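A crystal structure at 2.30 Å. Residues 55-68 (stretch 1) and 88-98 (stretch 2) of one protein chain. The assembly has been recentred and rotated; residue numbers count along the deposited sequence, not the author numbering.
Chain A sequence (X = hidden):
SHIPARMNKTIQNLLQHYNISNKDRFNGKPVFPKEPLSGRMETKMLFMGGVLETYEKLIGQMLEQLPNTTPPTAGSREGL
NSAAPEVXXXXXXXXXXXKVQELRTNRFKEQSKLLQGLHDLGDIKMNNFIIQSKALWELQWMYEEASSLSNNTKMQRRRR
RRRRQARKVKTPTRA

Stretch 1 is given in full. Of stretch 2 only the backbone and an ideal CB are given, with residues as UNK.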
ATOM      1  N   TYR A  55     -12.008  -5.097   2.918  1.00 57.07           N
ATOM      2  CA  TYR A  55     -13.316  -5.683   3.293  1.00 57.23           C
ATOM      3  C   TYR A  55     -13.179  -7.057   3.911  1.00 53.16           C
ATOM      4  O   TYR A  55     -13.925  -7.432   4.793  1.00 53.87           O
ATOM      5  CB  TYR A  55     -14.235  -5.805   2.077  1.00 51.85           C
ATOM      6  CG  TYR A  55     -15.122  -4.613   1.869  1.00 52.03           C
ATOM      7  CD1 TYR A  55     -16.163  -4.343   2.758  1.00 48.01           C
ATOM      8  CD2 TYR A  55     -14.958  -3.773   0.756  1.00 53.20           C
ATOM      9  CE1 TYR A  55     -17.017  -3.262   2.552  1.00 51.08           C
ATOM     10  CE2 TYR A  55     -15.802  -2.686   0.541  1.00 53.74           C
ATOM     11  CZ  TYR A  55     -16.838  -2.434   1.442  1.00 52.34           C
ATOM     12  OH  TYR A  55     -17.676  -1.349   1.253  1.00 43.64           O
ATOM     13  N   GLU A  56     -12.241  -7.826   3.414  1.00 54.17           N
ATOM     14  CA  GLU A  56     -12.016  -9.140   3.988  1.00 59.74           C
ATOM     15  C   GLU A  56     -11.516  -9.046   5.421  1.00 56.65           C
ATOM     16  O   GLU A  56     -11.970  -9.794   6.238  1.00 53.86           O
ATOM     17  CB  GLU A  56     -11.045  -9.917   3.122  1.00 64.43           C
ATOM     18  CG  GLU A  56     -11.033 -11.378   3.439  1.00 72.66           C
ATOM     19  CD  GLU A  56     -10.082 -12.126   2.554  1.00 85.68           C
ATOM     20  OE1 GLU A  56      -9.810 -11.586   1.425  1.00 70.82           O
ATOM     21  OE2 GLU A  56      -9.637 -13.229   3.021  1.00 83.89           O
ATOM     22  N   LYS A  57     -10.592  -8.122   5.712  1.00 63.43           N
ATOM     23  CA  LYS A  57     -10.217  -7.772   7.100  1.00 61.60           C
ATOM     24  C   LYS A  57     -11.432  -7.381   7.904  1.00 62.28           C
ATOM     25  O   LYS A  57     -11.673  -7.938   8.963  1.00 66.99           O
ATOM     26  CB  LYS A  57      -9.237  -6.584   7.157  1.00 69.42           C
ATOM     27  CG  LYS A  57      -7.764  -6.924   7.377  1.00 80.23           C
ATOM     28  CD  LYS A  57      -7.028  -7.252   6.080  1.00 93.02           C
ATOM     29  CE  LYS A  57      -5.511  -7.129   6.233  1.00103.05           C
ATOM     30  NZ  LYS A  57      -4.831  -7.176   4.905  1.00106.19           N
ATOM     31  N   LEU A  58     -12.175  -6.397   7.394  1.00 59.34           N
ATOM     32  CA  LEU A  58     -13.303  -5.826   8.098  1.00 57.30           C
ATOM     33  C   LEU A  58     -14.211  -6.915   8.570  1.00 63.77           C
ATOM     34  O   LEU A  58     -14.551  -7.004   9.759  1.00 64.13           O
ATOM     35  CB  LEU A  58     -14.153  -4.923   7.182  1.00 62.95           C
ATOM     36  CG  LEU A  58     -14.033  -3.410   7.212  1.00 68.26           C
ATOM     37  CD1 LEU A  58     -15.043  -2.801   6.270  1.00 65.43           C
ATOM     38  CD2 LEU A  58     -14.265  -2.898   8.622  1.00 70.57           C
ATOM     39  N   ILE A  59     -14.634  -7.727   7.598  1.00 62.24           N
ATOM     40  CA  ILE A  59     -15.719  -8.693   7.813  1.00 57.55           C
ATOM     41  C   ILE A  59     -15.253  -9.725   8.825  1.00 55.99           C
ATOM     42  O   ILE A  59     -15.968 -10.023   9.771  1.00 61.75           O
ATOM     43  CB  ILE A  59     -16.179  -9.288   6.495  1.00 57.33           C
ATOM     44  CG1 ILE A  59     -16.784  -8.153   5.630  1.00 57.57           C
ATOM     45  CG2 ILE A  59     -17.200 -10.401   6.736  1.00 60.44           C
ATOM     46  CD1 ILE A  59     -16.776  -8.436   4.144  1.00 58.29           C
ATOM     47  N   GLY A  60     -14.018 -10.179   8.671  1.00 56.72           N
ATOM     48  CA  GLY A  60     -13.280 -10.850   9.753  1.00 63.29           C
ATOM     49  C   GLY A  60     -13.612 -10.293  11.121  1.00 67.91           C
ATOM     50  O   GLY A  60     -14.295 -10.955  11.894  1.00 73.92           O
ATOM     51  N   GLN A  61     -13.209  -9.050  11.399  1.00 76.08           N
ATOM     52  CA  GLN A  61     -13.486  -8.414  12.716  1.00 71.11           C
ATOM     53  C   GLN A  61     -14.983  -8.394  13.064  1.00 66.40           C
ATOM     54  O   GLN A  61     -15.375  -8.674  14.173  1.00 69.79           O
ATOM     55  CB  GLN A  61     -12.922  -6.989  12.789  1.00 67.65           C
ATOM     56  CG  GLN A  61     -11.415  -6.887  12.652  1.00 76.47           C
ATOM     57  CD  GLN A  61     -10.690  -7.726  13.678  1.00 87.88           C
ATOM     58  OE1 GLN A  61      -9.956  -8.675  13.332  1.00 76.91           O
ATOM     59  NE2 GLN A  61     -10.926  -7.408  14.965  1.00 78.94           N
ATOM     60  N   MET A  62     -15.822  -8.110  12.096  1.00 65.74           N
ATOM     61  CA  MET A  62     -17.235  -8.130  12.348  1.00 71.73           C
ATOM     62  C   MET A  62     -17.668  -9.519  12.801  1.00 72.00           C
ATOM     63  O   MET A  62     -18.595  -9.639  13.583  1.00 81.37           O
ATOM     64  CB  MET A  62     -18.009  -7.681  11.097  1.00 82.19           C
ATOM     65  CG  MET A  62     -17.821  -6.200  10.765  1.00 78.62           C
ATOM     66  SD  MET A  62     -18.459  -5.727   9.153  1.00 66.20           S
ATOM     67  CE  MET A  62     -20.222  -5.587   9.399  1.00 68.82           C
ATOM     68  N   LEU A  63     -17.007 -10.566  12.317  1.00 74.38           N
ATOM     69  CA  LEU A  63     -17.251 -11.923  12.838  1.00 74.57           C
ATOM     70  C   LEU A  63     -16.670 -12.150  14.248  1.00 80.84           C
ATOM     71  O   LEU A  63     -17.327 -12.794  15.074  1.00 84.44           O
ATOM     72  CB  LEU A  63     -16.741 -12.996  11.882  1.00 64.08           C
ATOM     73  CG  LEU A  63     -17.539 -13.153  10.578  1.00 63.61           C
ATOM     74  CD1 LEU A  63     -16.723 -13.896   9.489  1.00 56.59           C
ATOM     75  CD2 LEU A  63     -18.876 -13.833  10.867  1.00 61.53           C
ATOM     76  N   GLU A  64     -15.470 -11.637  14.533  1.00 81.81           N
ATOM     77  CA  GLU A  64     -14.912 -11.723  15.901  1.00 86.83           C
ATOM     78  C   GLU A  64     -15.793 -11.003  16.918  1.00 79.91           C
ATOM     79  O   GLU A  64     -16.168 -11.594  17.905  1.00 85.91           O
ATOM     80  CB  GLU A  64     -13.470 -11.212  15.982  1.00 90.83           C
ATOM     81  CG  GLU A  64     -12.509 -12.039  15.128  1.00106.38           C
ATOM     82  CD  GLU A  64     -11.060 -12.009  15.617  1.00120.09           C
ATOM     83  OE1 GLU A  64     -10.176 -11.565  14.841  1.00120.03           O
ATOM     84  OE2 GLU A  64     -10.798 -12.437  16.768  1.00124.52           O
ATOM     85  N   GLN A  65     -16.184  -9.765  16.633  1.00 87.62           N
ATOM     86  CA  GLN A  65     -17.024  -8.956  17.548  1.00 92.40           C
ATOM     87  C   GLN A  65     -18.466  -9.450  17.703  1.00 91.21           C
ATOM     88  O   GLN A  65     -19.263  -8.834  18.412  1.00 88.48           O
ATOM     89  CB  GLN A  65     -17.007  -7.469  17.134  1.00 94.11           C
ATOM     90  CG  GLN A  65     -15.713  -6.776  17.548  1.00105.23           C
ATOM     91  CD  GLN A  65     -15.290  -5.634  16.634  1.00102.49           C
ATOM     92  OE1 GLN A  65     -16.005  -4.640  16.474  1.00 97.31           O
ATOM     93  NE2 GLN A  65     -14.101  -5.766  16.050  1.00 97.53           N
ATOM     94  N   LEU A  66     -18.805 -10.545  17.034  1.00 95.05           N
ATOM     95  CA  LEU A  66     -20.037 -11.291  17.315  1.00100.53           C
ATOM     96  C   LEU A  66     -19.866 -12.153  18.607  1.00112.04           C
ATOM     97  O   LEU A  66     -18.809 -12.791  18.804  1.00 99.61           O
ATOM     98  CB  LEU A  66     -20.391 -12.169  16.101  1.00 91.85           C
ATOM     99  CG  LEU A  66     -21.776 -12.082  15.463  1.00102.89           C
ATOM    100  CD1 LEU A  66     -22.176 -10.666  15.043  1.00103.58           C
ATOM    101  CD2 LEU A  66     -21.824 -13.015  14.251  1.00103.50           C
ATOM    102  N   PRO A  67     -20.889 -12.161  19.500  1.00123.55           N
ATOM    103  CA  PRO A  67     -20.876 -13.125  20.623  1.00135.70           C
ATOM    104  C   PRO A  67     -21.274 -14.579  20.219  1.00140.54           C
ATOM    105  O   PRO A  67     -21.698 -14.805  19.064  1.00120.67           O
ATOM    106  CB  PRO A  67     -21.890 -12.517  21.610  1.00133.59           C
ATOM    107  CG  PRO A  67     -22.831 -11.725  20.756  1.00121.33           C
ATOM    108  CD  PRO A  67     -22.019 -11.208  19.607  1.00116.96           C
ATOM    109  N   ASN A  68     -21.100 -15.532  21.156  1.00141.72           N
ATOM    110  CA  ASN A  68     -21.619 -16.934  21.060  1.00138.75           C
ATOM    111  C   ASN A  68     -21.350 -17.615  19.693  1.00140.72           C
ATOM    112  O   ASN A  68     -20.607 -18.600  19.587  1.00120.72           O
ATOM    113  CB  ASN A  68     -23.135 -16.956  21.443  1.00131.75           C
ATOM    114  CG  ASN A  68     -23.878 -18.233  21.004  1.00119.70           C
ATOM    115  OD1 ASN A  68     -23.630 -19.336  21.504  1.00113.71           O
ATOM    116  ND2 ASN A  68     -24.827 -18.069  20.091  1.00 95.57           N
ATOM    117  N   UNK A  88     -28.578 -15.445  12.130  1.00 86.72           N
ATOM    118  CA  UNK A  88     -28.348 -15.418  10.687  1.00 92.38           C
ATOM    119  C   UNK A  88     -27.511 -14.192  10.269  1.00 94.17           C
ATOM    120  O   UNK A  88     -27.263 -13.972   9.072  1.00 92.89           O
ATOM    121  CB  UNK A  88     -29.687 -15.418   9.946  1.00 92.38           C
ATOM    122  N   UNK A  89     -27.101 -13.390  11.251  1.00 84.96           N
ATOM    123  CA  UNK A  89     -26.076 -12.372  11.037  1.00 78.30           C
ATOM    124  C   UNK A  89     -24.776 -13.064  10.620  1.00 74.74           C
ATOM    125  O   UNK A  89     -24.211 -12.737   9.562  1.00 69.79           O
ATOM    126  CB  UNK A  89     -25.868 -11.527  12.295  1.00 78.30           C
ATOM    127  N   UNK A  90     -24.353 -14.045  11.424  1.00 74.36           N
ATOM    128  CA  UNK A  90     -23.119 -14.823  11.180  1.00 73.97           C
ATOM    129  C   UNK A  90     -23.042 -15.514   9.798  1.00 73.77           C
ATOM    130  O   UNK A  90     -21.982 -15.600   9.179  1.00 67.84           O
ATOM    131  CB  UNK A  90     -22.986 -15.891  12.268  1.00 73.97           C
ATOM    132  N   UNK A  91     -24.160 -16.035   9.322  1.00 73.69           N
ATOM    133  CA  UNK A  91     -24.162 -16.663   8.007  1.00 81.59           C
ATOM    134  C   UNK A  91     -24.222 -15.588   6.914  1.00 75.46           C
ATOM    135  O   UNK A  91     -23.631 -15.767   5.850  1.00 73.65           O
ATOM    136  CB  UNK A  91     -25.338 -17.632   7.876  1.00 81.59           C
ATOM    137  N   UNK A  92     -24.931 -14.490   7.173  1.00 70.66           N
ATOM    138  CA  UNK A  92     -24.946 -13.372   6.237  1.00 69.71           C
ATOM    139  C   UNK A  92     -23.525 -12.791   6.136  1.00 65.05           C
ATOM    140  O   UNK A  92     -23.058 -12.553   5.031  1.00 62.80           O
ATOM    141  CB  UNK A  92     -25.948 -12.303   6.679  1.00 69.71           C
ATOM    142  N   UNK A  93     -22.821 -12.620   7.258  1.00 57.10           N
ATOM    143  CA  UNK A  93     -21.429 -12.148   7.203  1.00 62.08           C
ATOM    144  C   UNK A  93     -20.568 -13.174   6.454  1.00 61.94           C
ATOM    145  O   UNK A  93     -19.876 -12.827   5.497  1.00 63.75           O
ATOM    146  CB  UNK A  93     -20.879 -11.911   8.611  1.00 62.08           C
ATOM    147  N   UNK A  94     -20.634 -14.439   6.871  1.00 62.26           N
ATOM    148  CA  UNK A  94     -19.811 -15.479   6.261  1.00 58.74           C
ATOM    149  C   UNK A  94     -20.096 -15.552   4.784  1.00 53.34           C
ATOM    150  O   UNK A  94     -19.179 -15.679   4.011  1.00 51.74           O
ATOM    151  CB  UNK A  94     -20.058 -16.838   6.920  1.00 58.74           C
ATOM    152  N   UNK A  95     -21.339 -15.357   4.363  1.00 51.48           N
ATOM    153  CA  UNK A  95     -21.620 -15.392   2.921  1.00 54.67           C
ATOM    154  C   UNK A  95     -20.908 -14.229   2.211  1.00 57.38           C
ATOM    155  O   UNK A  95     -20.310 -14.405   1.138  1.00 65.08           O
ATOM    156  CB  UNK A  95     -23.127 -15.327   2.667  1.00 54.67           C
ATOM    157  N   UNK A  96     -20.970 -13.053   2.817  1.00 62.39           N
ATOM    158  CA  UNK A  96     -20.418 -11.830   2.207  1.00 61.97           C
ATOM    159  C   UNK A  96     -18.858 -11.923   2.201  1.00 59.94           C
ATOM    160  O   UNK A  96     -18.186 -11.610   1.186  1.00 50.64           O
ATOM    161  CB  UNK A  96     -20.889 -10.590   2.970  1.00 61.97           C
ATOM    162  N   UNK A  97     -18.290 -12.464   3.275  1.00 52.38           N
ATOM    163  CA  UNK A  97     -16.874 -12.816   3.272  1.00 52.69           C
ATOM    164  C   UNK A  97     -16.476 -13.739   2.111  1.00 53.01           C
ATOM    165  O   UNK A  97     -15.509 -13.467   1.380  1.00 60.43           O
ATOM    166  CB  UNK A  97     -16.515 -13.485   4.600  1.00 52.69           C
ATOM    167  N   UNK A  98     -17.226 -14.813   1.927  1.00 52.88           N
ATOM    168  CA  UNK A  98     -16.943 -15.795   0.860  1.00 55.61           C
ATOM    169  C   UNK A  98     -16.949 -15.148  -0.515  1.00 55.21           C
ATOM    170  O   UNK A  98     -16.020 -15.322  -1.279  1.00 56.93           O
ATOM    171  CB  UNK A  98     -17.967 -16.932   0.894  1.00 55.61           C
TER

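Two helices, 55-64 and 89-98, run nearly antiparallel at 162°, their axes 9.8 Å apart at closest approach. That leaves room for one layer of medium-sized apolar side chains, and the positions of stretch 2 can be read against it.

At position 88 the ideal CB has nothing of stretch 1 within 5.5 Å, so stretch 1 sets no demand and almost any residue would do. It is Ser 88.

At position 89 CA-to-CB points toward stretch 1, and the ideal CB lies 4.7 Å from Leu 66 CD1. A short apolar side chain would close that gap, with Val, Ile or Leu as candidates. Val 89 does so, its CG1 reaching 3.5 Å from Leu 66 CD1.

Position 90 points sideways, yet its ideal CB is 3.7 Å from Leu 66 CD2. Beyond it, where stretch 1 leaves its helix, carbonyl oxygens are on offer, so a long side chain with an aliphatic stem and a donor end, Arg or Lys, would suit; Met or Gln could also lie there. Arg 90 curls its end nearer: Leu 66 CD2 covers one face of the guanidinium, 3.6 Å from Arg 90 NH2, while Pro 67 O approaches the edge, 3.5 Å from the same Arg 90 NH2. Leu 63 O is 3.5 Å from Arg 90 NH1, but the angle is too poor for a hydrogen bond. The stem packs too, Arg 90 CG being 4.1 Å from Leu 63 CD2.

Positions 91 and 92 have no stretch 1 atom near the ideal CB, 91 pointing away and 92 out of reach. Polar residues are natural choices: Thr 91 and Asp 92.

Position 93 points toward stretch 1, its ideal CB 3.6 Å from Leu 63 CD2 and 4.4 Å from Ile 59 CG2. Leu, Ile or Met would fit this apolar setting. Leu 93, with chi1 m and chi2 t, sends CD1 to 3.9 Å from Met 62 CB and 3.5 Å from Met 62 O.

CA-to-CB at position 94 points sideways, and the ideal CB is 5.1 Å from Leu 63 CD2; the site could take a small or polar residue. Asn 94 helps to frame the hole that receives Leu 63, along with Leu 93, Arg 90 and the residue at 97.

Position 95 is out of reach and unconstrained by stretch 1; it is Tyr 95.

Position 96 points sideways, its ideal CB 4.8 Å from Ile 59 CD1, so a branched or long apolar residue could touch there. Ile 96 places CG2 3.7 Å from Ile 59 CD1, while its end leads away.

Position 97 also points sideways, but Ile 59 CG2 is 3.8 Å from its ideal CB and Leu 63 CD1 4.9 Å. Leu or Met could reach along the groove. Leu 97 brings CD2 to 3.9 Å from Leu 63 CD1 and CD1 to 3.5 Å from Glu 56 CG, packing on the aliphatic part of that acid.

Position 98 is out of reach, free for a polar residue: Lys 98.

Stretch 2 (88-98) SVRTDLNYILK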
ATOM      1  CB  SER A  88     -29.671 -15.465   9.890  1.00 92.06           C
ATOM      2  OG  SER A  88     -30.233 -14.164   9.715  1.00 78.15           O
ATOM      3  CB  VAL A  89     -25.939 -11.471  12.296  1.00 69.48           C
ATOM      4  CG1 VAL A  89     -24.558 -10.847  12.439  1.00 67.33           C
ATOM      5  CG2 VAL A  89     -27.023 -10.404  12.254  1.00 67.16           C
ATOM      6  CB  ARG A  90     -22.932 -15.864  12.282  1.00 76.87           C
ATOM      7  CG  ARG A  90     -21.608 -16.622  12.175  1.00 90.38           C
ATOM      8  CD  ARG A  90     -21.249 -17.387  13.440  1.00 89.79           C
ATOM      9  NE  ARG A  90     -19.911 -17.024  13.923  1.00 86.46           N
ATOM     10  CZ  ARG A  90     -19.638 -16.370  15.061  1.00 90.60           C
ATOM     11  NH1 ARG A  90     -18.358 -16.111  15.369  1.00 88.17           N
ATOM     12  NH2 ARG A  90     -20.610 -15.972  15.904  1.00 86.54           N
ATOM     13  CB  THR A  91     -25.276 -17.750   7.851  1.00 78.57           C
ATOM     14  OG1 THR A  91     -26.414 -17.381   8.603  1.00 70.31           O
ATOM     15  CG2 THR A  91     -24.791 -19.100   8.397  1.00 89.55           C
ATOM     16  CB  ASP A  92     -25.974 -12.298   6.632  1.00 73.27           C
ATOM     17  CG  ASP A  92     -27.413 -12.648   6.211  1.00 79.89           C
ATOM     18  OD1 ASP A  92     -27.604 -13.488   5.295  1.00 71.50           O
ATOM     19  OD2 ASP A  92     -28.361 -12.039   6.777  1.00 89.85           O
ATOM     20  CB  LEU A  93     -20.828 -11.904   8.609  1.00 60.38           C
ATOM     21  CG  LEU A  93     -21.313 -10.750   9.507  1.00 63.71           C
ATOM     22  CD1 LEU A  93     -20.501 -10.655  10.798  1.00 63.87           C
ATOM     23  CD2 LEU A  93     -21.243  -9.420   8.774  1.00 68.38           C
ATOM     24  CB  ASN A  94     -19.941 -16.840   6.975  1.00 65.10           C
ATOM     25  CG  ASN A  94     -19.082 -16.917   8.267  1.00 72.20           C
ATOM     26  OD1 ASN A  94     -19.575 -17.254   9.335  1.00 71.03           O
ATOM     27  ND2 ASN A  94     -17.788 -16.604   8.151  1.00 75.73           N
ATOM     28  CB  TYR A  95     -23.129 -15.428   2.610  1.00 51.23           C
ATOM     29  CG  TYR A  95     -23.448 -15.203   1.132  1.00 52.24           C
ATOM     30  CD1 TYR A  95     -23.450 -16.247   0.206  1.00 53.62           C
ATOM     31  CD2 TYR A  95     -23.742 -13.926   0.669  1.00 53.78           C
ATOM     32  CE1 TYR A  95     -23.750 -16.008  -1.146  1.00 55.04           C
ATOM     33  CE2 TYR A  95     -24.041 -13.672  -0.664  1.00 49.41           C
ATOM     34  CZ  TYR A  95     -24.032 -14.693  -1.568  1.00 55.00           C
ATOM     35  OH  TYR A  95     -24.309 -14.341  -2.882  1.00 60.60           O
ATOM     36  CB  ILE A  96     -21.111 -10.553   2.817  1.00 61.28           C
ATOM     37  CG1 ILE A  96     -21.720  -9.716   1.712  1.00 68.47           C
ATOM     38  CG2 ILE A  96     -20.228  -9.686   3.671  1.00 69.84           C
ATOM     39  CD1 ILE A  96     -22.976 -10.336   1.147  1.00 69.89           C
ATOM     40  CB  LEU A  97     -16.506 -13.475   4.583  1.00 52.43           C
ATOM     41  CG  LEU A  97     -15.056 -13.900   4.703  1.00 53.98           C
ATOM     42  CD1 LEU A  97     -14.150 -12.729   4.404  1.00 56.05           C
ATOM     43  CD2 LEU A  97     -14.835 -14.386   6.117  1.00 54.15           C
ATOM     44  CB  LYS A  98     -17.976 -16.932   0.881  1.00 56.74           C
ATOM     45  CG  LYS A  98     -17.869 -17.886  -0.284  1.00 60.42           C
ATOM     46  CD  LYS A  98     -18.897 -19.005  -0.199  1.00 67.53           C
ATOM     47  CE  LYS A  98     -20.199 -18.636  -0.916  1.00 76.70           C
ATOM     48  NZ  LYS A  98     -20.955 -19.837  -1.391  1.00 81.67           N
TER
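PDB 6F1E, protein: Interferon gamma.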